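Local coordinates for sugar ABC transporter substrate-binding protein, BlMnBP1 (PDB 6I5R) that binds mannobiose and probably delivers manno-oligosaccharides to an ABC transporter for uptake by its bifidobacterial host, at residues A[149-157]-A[298-306]; A[111-119]-A[321-329]. All coordinates share one frame; numbering follows the deposited sequence.

Interaction 1. Residues A[149-157]-A[298-306]; sequences TAGIVYNKK and DDIGYMPFP. With ZN (zinc ion), chain M.
The carbonyl oxygen of D299, just before strand 300-304, accepts a hydrogen bond from K156 N, at the start of helix 156-162, at 2.7 Å in the carbonyl plane, plus a CA-H...O contact from N155. An antiparallel ladder runs back through the hydrogen-bonded pairs Y154–G301 and I152–M303, with G301 N to Y154 O nearly straight at 2.8 Å. Glycine suits position 301, because the Y154 ring lies where a side chain would stand and brings CE1 to 3.4 Å from Y302 N. Flexible M303 sets SD over a face of that ring, 4.6 Å from its centroid, a Met-aromatic contact. V153 CG2 meets the edge of the Y302 ring, 4.0 Å from Y302 CD1. With CG anti to the backbone N (chi1 -173°), Y302 reaches past bare G151, and its OH hydrogen-bonds T149 OG1 at 3.2 Å; that threonine hydroxyl also bonds Y370. D299 OD2 binds a zinc ion at 2.1 Å, and a water links this oxygen to N155 ND2, which also bonds M272 O. At the N-cap of helix 156-162, N155 OD1 accepts V158 N and, weakly, K157 N. Helices 265-273 and 286-291 cover V153 and I300, and strand 277-283 touches I152 and Y154.

Interaction 2. Residues A[111-119]-A[321-329]; sequences FSNYFVPYG and YSYGINKNI
V116 and I325 are joined first by the backbone: V116 N donates to I325 O at 2.8 Å, and K327 N gives Y114 O a straight bond (175° at the hydrogen) from above the carbonyl plane. This single bridge, F115 with N326, between the 111-119 loop and 321-329 is supplemented by an F115 CA-H contact to I325 O and a water between I325 N and V116 O. One side-chain bond joins these: Y118 OH donates to Y323 O at 2.8 Å from well above the carbonyl plane, its ring edge-on to that oxygen. Apolar packing centres on I325, whose branches serve two partners, CG2 against V116 CG2 (3.7 Å) and CD1 against Y118 CE1 (3.7 Å). K327 CG, set between its backbone N and carbonyl carbon (chi1 55°), lies 3.2 Å from Y114 O. A phenylalanine in place of Y118 would probably leave Y323 O without this hydroxyl donor and the ring less fixed beside I325. N326 closes an Asx turn onto N328 N and bonds N95 O through ND2. Helix 331-346 packs on V116, Y118 and Y323, helix 83-93 on Y114 and F115, and strand 139-155 on Y118.

Following the chain, 111-119 comes first, in the loop that leads from strand 100-102 to strand 119-120; strand 139-155 then carries 149-157 into helix 156-162. After 140 residues, 65 of them helical, the chain returns as strand 300-304, where interaction 1 closes its loop. Strand 314-325 then brings 321-329 back to 111-119, so interaction 2 closes a loop of 201 residues with interaction 1 nested inside it. The two contacts do not touch: their centres lie about 35 Å apart, on opposite sides of the chain's centre. Strands 139-155 and 314-325 are antiparallel neighbours in one mixed sheet, which joins a buried two-strand ladder to a loop-to-strand bridge whose second segment includes Y321 of the glycan pocket.

Interaction 1. Residues A[149-157]-A[298-306]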
loop_
_atom_site.group_PDB
_atom_site.type_symbol
_atom_site.label_atom_id
_atom_site.label_comp_id
_atom_site.label_asym_id
_atom_site.label_seq_id
_atom_site.Cartn_x
_atom_site.Cartn_y
_atom_site.Cartn_z
ATOM N N THR A 149 -7.530 -0.710 0.246
ATOM C CA THR A 149 -7.547 -1.744 1.261
ATOM C C THR A 149 -6.619 -2.863 0.820
ATOM O O THR A 149 -6.164 -2.903 -0.328
ATOM C CB THR A 149 -8.948 -2.289 1.472
ATOM O OG1 THR A 149 -9.492 -2.603 0.191
ATOM C CG2 THR A 149 -9.809 -1.257 2.199
ATOM N N ALA A 150 -6.286 -3.739 1.763
ATOM C CA ALA A 150 -5.451 -4.893 1.476
ATOM C C ALA A 150 -6.381 -6.103 1.518
ATOM O O ALA A 150 -7.113 -6.304 2.491
ATOM C CB ALA A 150 -4.279 -4.996 2.457
ATOM N N GLY A 151 -6.394 -6.851 0.443
ATOM C CA GLY A 151 -7.304 -7.974 0.298
ATOM C C GLY A 151 -6.657 -8.975 -0.594
ATOM O O GLY A 151 -5.429 -9.075 -0.666
ATOM N N ILE A 152 -7.475 -9.770 -1.273
ATOM C CA ILE A 152 -6.943 -10.745 -2.211
ATOM C C ILE A 152 -7.652 -10.582 -3.542
ATOM O O ILE A 152 -8.883 -10.594 -3.605
ATOM C CB ILE A 152 -7.068 -12.188 -1.688
ATOM C CG1 ILE A 152 -6.230 -12.322 -0.395
ATOM C CG2 ILE A 152 -6.609 -13.165 -2.764
ATOM C CD1 ILE A 152 -6.147 -13.727 0.164
ATOM N N VAL A 153 -6.872 -10.439 -4.599
ATOM C CA VAL A 153 -7.416 -10.469 -5.949
ATOM C C VAL A 153 -7.534 -11.918 -6.387
ATOM O O VAL A 153 -6.588 -12.696 -6.233
ATOM C CB VAL A 153 -6.525 -9.677 -6.928
ATOM C CG1 VAL A 153 -7.150 -9.649 -8.349
ATOM C CG2 VAL A 153 -6.294 -8.299 -6.434
ATOM N N TYR A 154 -8.683 -12.279 -6.967
ATOM C CA TYR A 154 -8.943 -13.680 -7.253
ATOM C C TYR A 154 -9.742 -13.786 -8.535
ATOM O O TYR A 154 -10.376 -12.829 -8.982
ATOM C CB TYR A 154 -9.651 -14.363 -6.075
ATOM C CG TYR A 154 -11.125 -14.092 -5.910
ATOM C CD1 TYR A 154 -11.584 -12.932 -5.303
ATOM C CD2 TYR A 154 -12.050 -15.032 -6.305
ATOM C CE1 TYR A 154 -12.933 -12.715 -5.128
ATOM C CE2 TYR A 154 -13.383 -14.833 -6.141
ATOM C CZ TYR A 154 -13.838 -13.681 -5.576
ATOM O OH TYR A 154 -15.224 -13.538 -5.434
ATOM N N ASN A 155 -9.633 -14.937 -9.164
ATOM C CA ASN A 155 -10.340 -15.200 -10.409
ATOM C C ASN A 155 -11.588 -16.024 -10.091
ATOM O O ASN A 155 -11.484 -17.186 -9.691
ATOM C CB ASN A 155 -9.443 -15.919 -11.408
ATOM C CG ASN A 155 -10.136 -16.130 -12.743
ATOM O OD1 ASN A 155 -11.201 -16.729 -12.790
ATOM N ND2 ASN A 155 -9.548 -15.608 -13.831
ATOM N N LYS A 156 -12.757 -15.416 -10.313
ATOM C CA LYS A 156 -14.037 -16.045 -9.993
ATOM C C LYS A 156 -14.305 -17.284 -10.830
ATOM O O LYS A 156 -14.969 -18.209 -10.355
ATOM C CB LYS A 156 -15.158 -15.044 -10.217
ATOM C CG LYS A 156 -14.955 -13.745 -9.499
ATOM C CD LYS A 156 -15.915 -12.663 -10.003
ATOM C CE LYS A 156 -16.175 -11.618 -8.951
ATOM N NZ LYS A 156 -17.441 -10.833 -9.232
ATOM N N LYS A 157 -13.865 -17.295 -12.091
ATOM C CA LYS A 157 -14.074 -18.465 -12.924
ATOM C C LYS A 157 -13.254 -19.640 -12.425
ATOM O O LYS A 157 -13.734 -20.774 -12.416
ATOM C CB LYS A 157 -13.722 -18.150 -14.367
ATOM C CG LYS A 157 -13.718 -19.356 -15.297
ATOM C CD LYS A 157 -13.498 -18.955 -16.748
ATOM C CE LYS A 157 -13.346 -20.184 -17.658
ATOM N NZ LYS A 157 -11.970 -20.808 -17.593
ATOM N N ASP A 298 -14.593 -9.402 -16.126
ATOM C CA ASP A 298 -15.638 -9.824 -15.203
ATOM C C ASP A 298 -15.243 -11.026 -14.355
ATOM O O ASP A 298 -15.930 -11.321 -13.374
ATOM C CB ASP A 298 -16.900 -10.139 -15.980
ATOM C CG ASP A 298 -17.609 -8.903 -16.451
ATOM O OD1 ASP A 298 -17.266 -7.778 -16.002
ATOM O OD2 ASP A 298 -18.535 -9.060 -17.268
ATOM N N ASP A 299 -14.173 -11.717 -14.705
ATOM C CA ASP A 299 -13.708 -12.832 -13.897
ATOM C C ASP A 299 -12.836 -12.386 -12.724
ATOM O O ASP A 299 -12.534 -13.214 -11.860
ATOM C CB ASP A 299 -12.941 -13.823 -14.781
ATOM C CG ASP A 299 -13.839 -14.494 -15.824
ATOM O OD1 ASP A 299 -15.069 -14.594 -15.586
ATOM O OD2 ASP A 299 -13.311 -14.933 -16.867
ATOM N N ILE A 300 -12.466 -11.106 -12.652
ATOM C CA ILE A 300 -11.650 -10.593 -11.553
ATOM C C ILE A 300 -12.553 -10.187 -10.402
ATOM O O ILE A 300 -13.439 -9.347 -10.561
ATOM C CB ILE A 300 -10.792 -9.397 -12.006
ATOM C CG1 ILE A 300 -9.907 -9.756 -13.186
ATOM C CG2 ILE A 300 -9.946 -8.903 -10.830
ATOM C CD1 ILE A 300 -9.068 -10.938 -12.988
ATOM N N GLY A 301 -12.285 -10.739 -9.217
ATOM C CA GLY A 301 -12.973 -10.357 -8.011
ATOM C C GLY A 301 -11.975 -9.909 -6.954
ATOM O O GLY A 301 -10.763 -10.001 -7.119
ATOM N N TYR A 302 -12.512 -9.417 -5.858
ATOM C CA TYR A 302 -11.681 -8.919 -4.774
ATOM C C TYR A 302 -12.333 -9.352 -3.474
ATOM O O TYR A 302 -13.527 -9.127 -3.274
ATOM C CB TYR A 302 -11.535 -7.398 -4.863
ATOM C CG TYR A 302 -10.557 -6.853 -3.891
ATOM C CD1 TYR A 302 -9.200 -7.134 -3.989
ATOM C CD2 TYR A 302 -10.982 -6.015 -2.899
ATOM C CE1 TYR A 302 -8.299 -6.595 -3.055
ATOM C CE2 TYR A 302 -10.109 -5.496 -1.982
ATOM C CZ TYR A 302 -8.786 -5.763 -2.074
ATOM O OH TYR A 302 -7.995 -5.169 -1.100
ATOM N N MET A 303 -11.572 -10.020 -2.624
ATOM C CA MET A 303 -12.116 -10.532 -1.383
ATOM C C MET A 303 -11.293 -10.068 -0.203
ATOM O O MET A 303 -10.109 -9.733 -0.340
ATOM C CB MET A 303 -12.146 -12.062 -1.381
ATOM C CG MET A 303 -10.798 -12.693 -1.627
ATOM S SD MET A 303 -10.962 -14.470 -1.436
ATOM C CE MET A 303 -10.296 -14.633 0.174
ATOM N N PRO A 304 -11.884 -10.066 0.979
ATOM C CA PRO A 304 -11.098 -9.804 2.186
ATOM C C PRO A 304 -10.049 -10.884 2.380
ATOM O O PRO A 304 -10.214 -12.023 1.942
ATOM C CB PRO A 304 -12.149 -9.811 3.304
ATOM C CG PRO A 304 -13.483 -9.645 2.585
ATOM C CD PRO A 304 -13.308 -10.327 1.289
ATOM N N PHE A 305 -8.955 -10.514 3.030
ATOM C CA PHE A 305 -7.987 -11.511 3.452
ATOM C C PHE A 305 -8.686 -12.506 4.375
ATOM O O PHE A 305 -9.509 -12.109 5.203
ATOM C CB PHE A 305 -6.790 -10.869 4.183
ATOM C CG PHE A 305 -5.618 -11.832 4.394
ATOM C CD1 PHE A 305 -5.528 -12.595 5.551
ATOM C CD2 PHE A 305 -4.644 -11.999 3.426
ATOM C CE1 PHE A 305 -4.502 -13.493 5.735
ATOM C CE2 PHE A 305 -3.612 -12.901 3.610
ATOM C CZ PHE A 305 -3.539 -13.649 4.777
ATOM N N PRO A 306 -8.380 -13.782 4.274
ATOM C CA PRO A 306 -9.151 -14.800 5.021
ATOM C C PRO A 306 -8.754 -14.959 6.484
ATOM O O PRO A 306 -8.254 -15.983 6.922
ATOM C CB PRO A 306 -8.884 -16.071 4.204
ATOM C CG PRO A 306 -7.514 -15.833 3.614
ATOM C CD PRO A 306 -7.413 -14.383 3.338
HETATM ZN ZN ZN M . -14.312 -14.981 -18.720
HETATM O O HOH W 1 -10.656 -15.816 -16.579
HETATM O O HOH W 2 -16.258 -14.751 -17.877
#

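Interaction 2. Residues A[111-119]-A[321-329]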
loop_
_atom_site.group_PDB
_atom_site.type_symbol
_atom_site.label_atom_id
_atom_site.label_comp_id
_atom_site.label_asym_id
_atom_site.label_seq_id
_atom_site.Cartn_x
_atom_site.Cartn_y
_atom_site.Cartn_z
ATOM N N PHE A 111 10.471 13.531 8.373
ATOM C CA PHE A 111 9.716 14.203 7.321
ATOM C C PHE A 111 10.163 15.647 7.162
ATOM O O PHE A 111 10.347 16.139 6.046
ATOM C CB PHE A 111 8.221 14.173 7.627
ATOM C CG PHE A 111 7.552 12.840 7.358
ATOM C CD1 PHE A 111 8.100 11.898 6.483
ATOM C CD2 PHE A 111 6.351 12.533 7.993
ATOM C CE1 PHE A 111 7.455 10.678 6.257
ATOM C CE2 PHE A 111 5.713 11.312 7.773
ATOM C CZ PHE A 111 6.255 10.403 6.896
ATOM N N SER A 112 10.270 16.371 8.274
ATOM C CA SER A 112 10.596 17.786 8.174
ATOM C C SER A 112 11.984 18.022 7.601
ATOM O O SER A 112 12.281 19.153 7.211
ATOM C CB SER A 112 10.485 18.457 9.537
ATOM O OG SER A 112 11.460 17.944 10.417
ATOM N N ASN A 113 12.847 17.008 7.569
ATOM C CA ASN A 113 14.155 17.173 6.942
ATOM C C ASN A 113 14.095 17.106 5.426
ATOM O O ASN A 113 15.104 17.380 4.766
ATOM C CB ASN A 113 15.143 16.115 7.427
ATOM C CG ASN A 113 15.490 16.297 8.870
ATOM O OD1 ASN A 113 15.462 17.414 9.378
ATOM N ND2 ASN A 113 15.825 15.215 9.545
ATOM N N TYR A 114 12.952 16.781 4.867
ATOM C CA TYR A 114 12.818 16.522 3.446
ATOM C C TYR A 114 11.613 17.183 2.794
ATOM O O TYR A 114 11.707 17.543 1.617
ATOM C CB TYR A 114 12.714 15.001 3.200
ATOM C CG TYR A 114 13.942 14.177 3.564
ATOM C CD1 TYR A 114 15.147 14.380 2.904
ATOM C CD2 TYR A 114 13.882 13.171 4.536
ATOM C CE1 TYR A 114 16.258 13.620 3.196
ATOM C CE2 TYR A 114 15.020 12.419 4.857
ATOM C CZ TYR A 114 16.198 12.647 4.165
ATOM O OH TYR A 114 17.328 11.900 4.458
ATOM N N PHE A 115 10.488 17.340 3.494
ATOM C CA PHE A 115 9.211 17.580 2.855
ATOM C C PHE A 115 8.602 18.863 3.380
ATOM O O PHE A 115 8.769 19.232 4.555
ATOM C CB PHE A 115 8.214 16.412 3.091
ATOM C CG PHE A 115 8.662 15.099 2.493
ATOM C CD1 PHE A 115 8.881 14.973 1.131
ATOM C CD2 PHE A 115 8.885 14.011 3.290
ATOM C CE1 PHE A 115 9.328 13.784 0.601
ATOM C CE2 PHE A 115 9.325 12.824 2.761
ATOM C CZ PHE A 115 9.560 12.719 1.415
ATOM N N VAL A 116 7.887 19.528 2.487
ATOM C CA VAL A 116 7.135 20.738 2.842
ATOM C C VAL A 116 5.907 20.345 3.653
ATOM O O VAL A 116 5.132 19.489 3.211
ATOM C CB VAL A 116 6.716 21.489 1.582
ATOM C CG1 VAL A 116 5.899 22.740 1.953
ATOM C CG2 VAL A 116 7.926 21.846 0.735
ATOM N N PRO A 117 5.655 20.962 4.802
ATOM C CA PRO A 117 4.383 20.698 5.493
ATOM C C PRO A 117 3.235 21.320 4.712
ATOM O O PRO A 117 3.314 22.470 4.280
ATOM C CB PRO A 117 4.575 21.354 6.873
ATOM C CG PRO A 117 5.635 22.399 6.662
ATOM C CD PRO A 117 6.506 21.935 5.516
ATOM N N TYR A 118 2.193 20.519 4.472
ATOM C CA TYR A 118 0.987 21.014 3.830
ATOM C C TYR A 118 0.185 21.912 4.759
ATOM O O TYR A 118 -0.601 22.723 4.274
ATOM C CB TYR A 118 0.078 19.855 3.391
ATOM C CG TYR A 118 0.616 19.083 2.213
ATOM C CD1 TYR A 118 0.459 19.550 0.913
ATOM C CD2 TYR A 118 1.267 17.875 2.398
ATOM C CE1 TYR A 118 0.959 18.835 -0.168
ATOM C CE2 TYR A 118 1.796 17.192 1.350
ATOM C CZ TYR A 118 1.634 17.646 0.070
ATOM O OH TYR A 118 2.168 16.905 -0.957
ATOM N N GLY A 119 0.348 21.766 6.064
ATOM C CA GLY A 119 -0.485 22.463 7.029
ATOM C C GLY A 119 -0.624 21.660 8.308
ATOM O O GLY A 119 -0.269 20.493 8.373
ATOM N N TYR A 321 0.304 5.393 -1.661
ATOM C CA TYR A 321 1.518 6.193 -1.754
ATOM C C TYR A 321 1.109 7.653 -1.628
ATOM O O TYR A 321 0.108 8.068 -2.219
ATOM C CB TYR A 321 2.227 5.981 -3.085
ATOM C CG TYR A 321 3.449 5.095 -3.046
ATOM C CD1 TYR A 321 4.567 5.440 -2.298
ATOM C CD2 TYR A 321 3.503 3.934 -3.798
ATOM C CE1 TYR A 321 5.693 4.666 -2.295
ATOM C CE2 TYR A 321 4.623 3.134 -3.780
ATOM C CZ TYR A 321 5.730 3.512 -3.040
ATOM O OH TYR A 321 6.867 2.713 -3.037
ATOM N N SER A 322 1.856 8.424 -0.846
ATOM C CA SER A 322 1.482 9.803 -0.586
ATOM C C SER A 322 2.392 10.767 -1.331
ATOM O O SER A 322 3.600 10.541 -1.432
ATOM C CB SER A 322 1.537 10.108 0.907
ATOM O OG SER A 322 0.493 9.426 1.575
ATOM N N TYR A 323 1.800 11.858 -1.817
ATOM C CA TYR A 323 2.579 12.928 -2.427
ATOM C C TYR A 323 3.329 13.743 -1.382
ATOM O O TYR A 323 2.729 14.213 -0.409
ATOM C CB TYR A 323 1.688 13.883 -3.181
ATOM C CG TYR A 323 0.726 13.299 -4.162
ATOM C CD1 TYR A 323 1.142 12.932 -5.431
ATOM C CD2 TYR A 323 -0.599 13.124 -3.830
ATOM C CE1 TYR A 323 0.275 12.419 -6.330
ATOM C CE2 TYR A 323 -1.491 12.623 -4.733
ATOM C CZ TYR A 323 -1.051 12.256 -5.974
ATOM O OH TYR A 323 -1.933 11.766 -6.865
ATOM N N GLY A 324 4.631 13.939 -1.604
ATOM C CA GLY A 324 5.417 14.842 -0.794
ATOM C C GLY A 324 6.186 15.799 -1.681
ATOM O O GLY A 324 6.562 15.467 -2.804
ATOM N N ILE A 325 6.401 17.003 -1.152
ATOM C CA ILE A 325 7.011 18.117 -1.876
ATOM C C ILE A 325 8.380 18.410 -1.279
ATOM O O ILE A 325 8.538 18.480 -0.054
ATOM C CB ILE A 325 6.124 19.377 -1.829
ATOM C CG1 ILE A 325 4.787 19.099 -2.522
ATOM C CG2 ILE A 325 6.797 20.547 -2.509
ATOM C CD1 ILE A 325 3.722 20.094 -2.235
ATOM N N ASN A 326 9.358 18.620 -2.160
ATOM C CA ASN A 326 10.755 18.813 -1.776
ATOM C C ASN A 326 10.946 20.158 -1.067
ATOM O O ASN A 326 10.736 21.215 -1.675
ATOM C CB ASN A 326 11.612 18.734 -3.047
ATOM C CG ASN A 326 13.100 18.696 -2.780
ATOM O OD1 ASN A 326 13.552 18.873 -1.665
ATOM N ND2 ASN A 326 13.877 18.485 -3.849
ATOM N N LYS A 327 11.365 20.139 0.178
ATOM C CA LYS A 327 11.567 21.406 0.834
ATOM C C LYS A 327 12.719 22.219 0.230
ATOM O O LYS A 327 12.819 23.392 0.469
ATOM C CB LYS A 327 11.840 21.206 2.312
ATOM C CG LYS A 327 12.968 20.290 2.567
ATOM C CD LYS A 327 14.266 20.944 2.260
ATOM C CE LYS A 327 15.371 20.421 3.124
ATOM N NZ LYS A 327 16.299 21.524 3.486
ATOM N N ASN A 328 13.577 21.581 -0.544
ATOM C CA ASN A 328 14.739 22.290 -1.080
ATOM C C ASN A 328 14.401 23.205 -2.248
ATOM O O ASN A 328 15.246 24.009 -2.659
ATOM C CB ASN A 328 15.797 21.300 -1.554
ATOM C CG ASN A 328 16.418 20.518 -0.427
ATOM O OD1 ASN A 328 16.541 21.010 0.674
ATOM N ND2 ASN A 328 16.867 19.310 -0.721
ATOM N N ILE A 329 13.219 23.082 -2.832
ATOM C CA ILE A 329 12.965 23.813 -4.062
ATOM C C ILE A 329 12.453 25.219 -3.763
ATOM O O ILE A 329 12.106 25.549 -2.621
ATOM C CB ILE A 329 11.990 23.047 -4.977
ATOM C CG1 ILE A 329 10.556 23.112 -4.420
ATOM C CG2 ILE A 329 12.471 21.611 -5.181
ATOM C CD1 ILE A 329 9.603 22.206 -5.120
HETATM O O HOH W 3 14.227 17.577 0.271
HETATM O O HOH W 4 5.340 17.377 1.374
#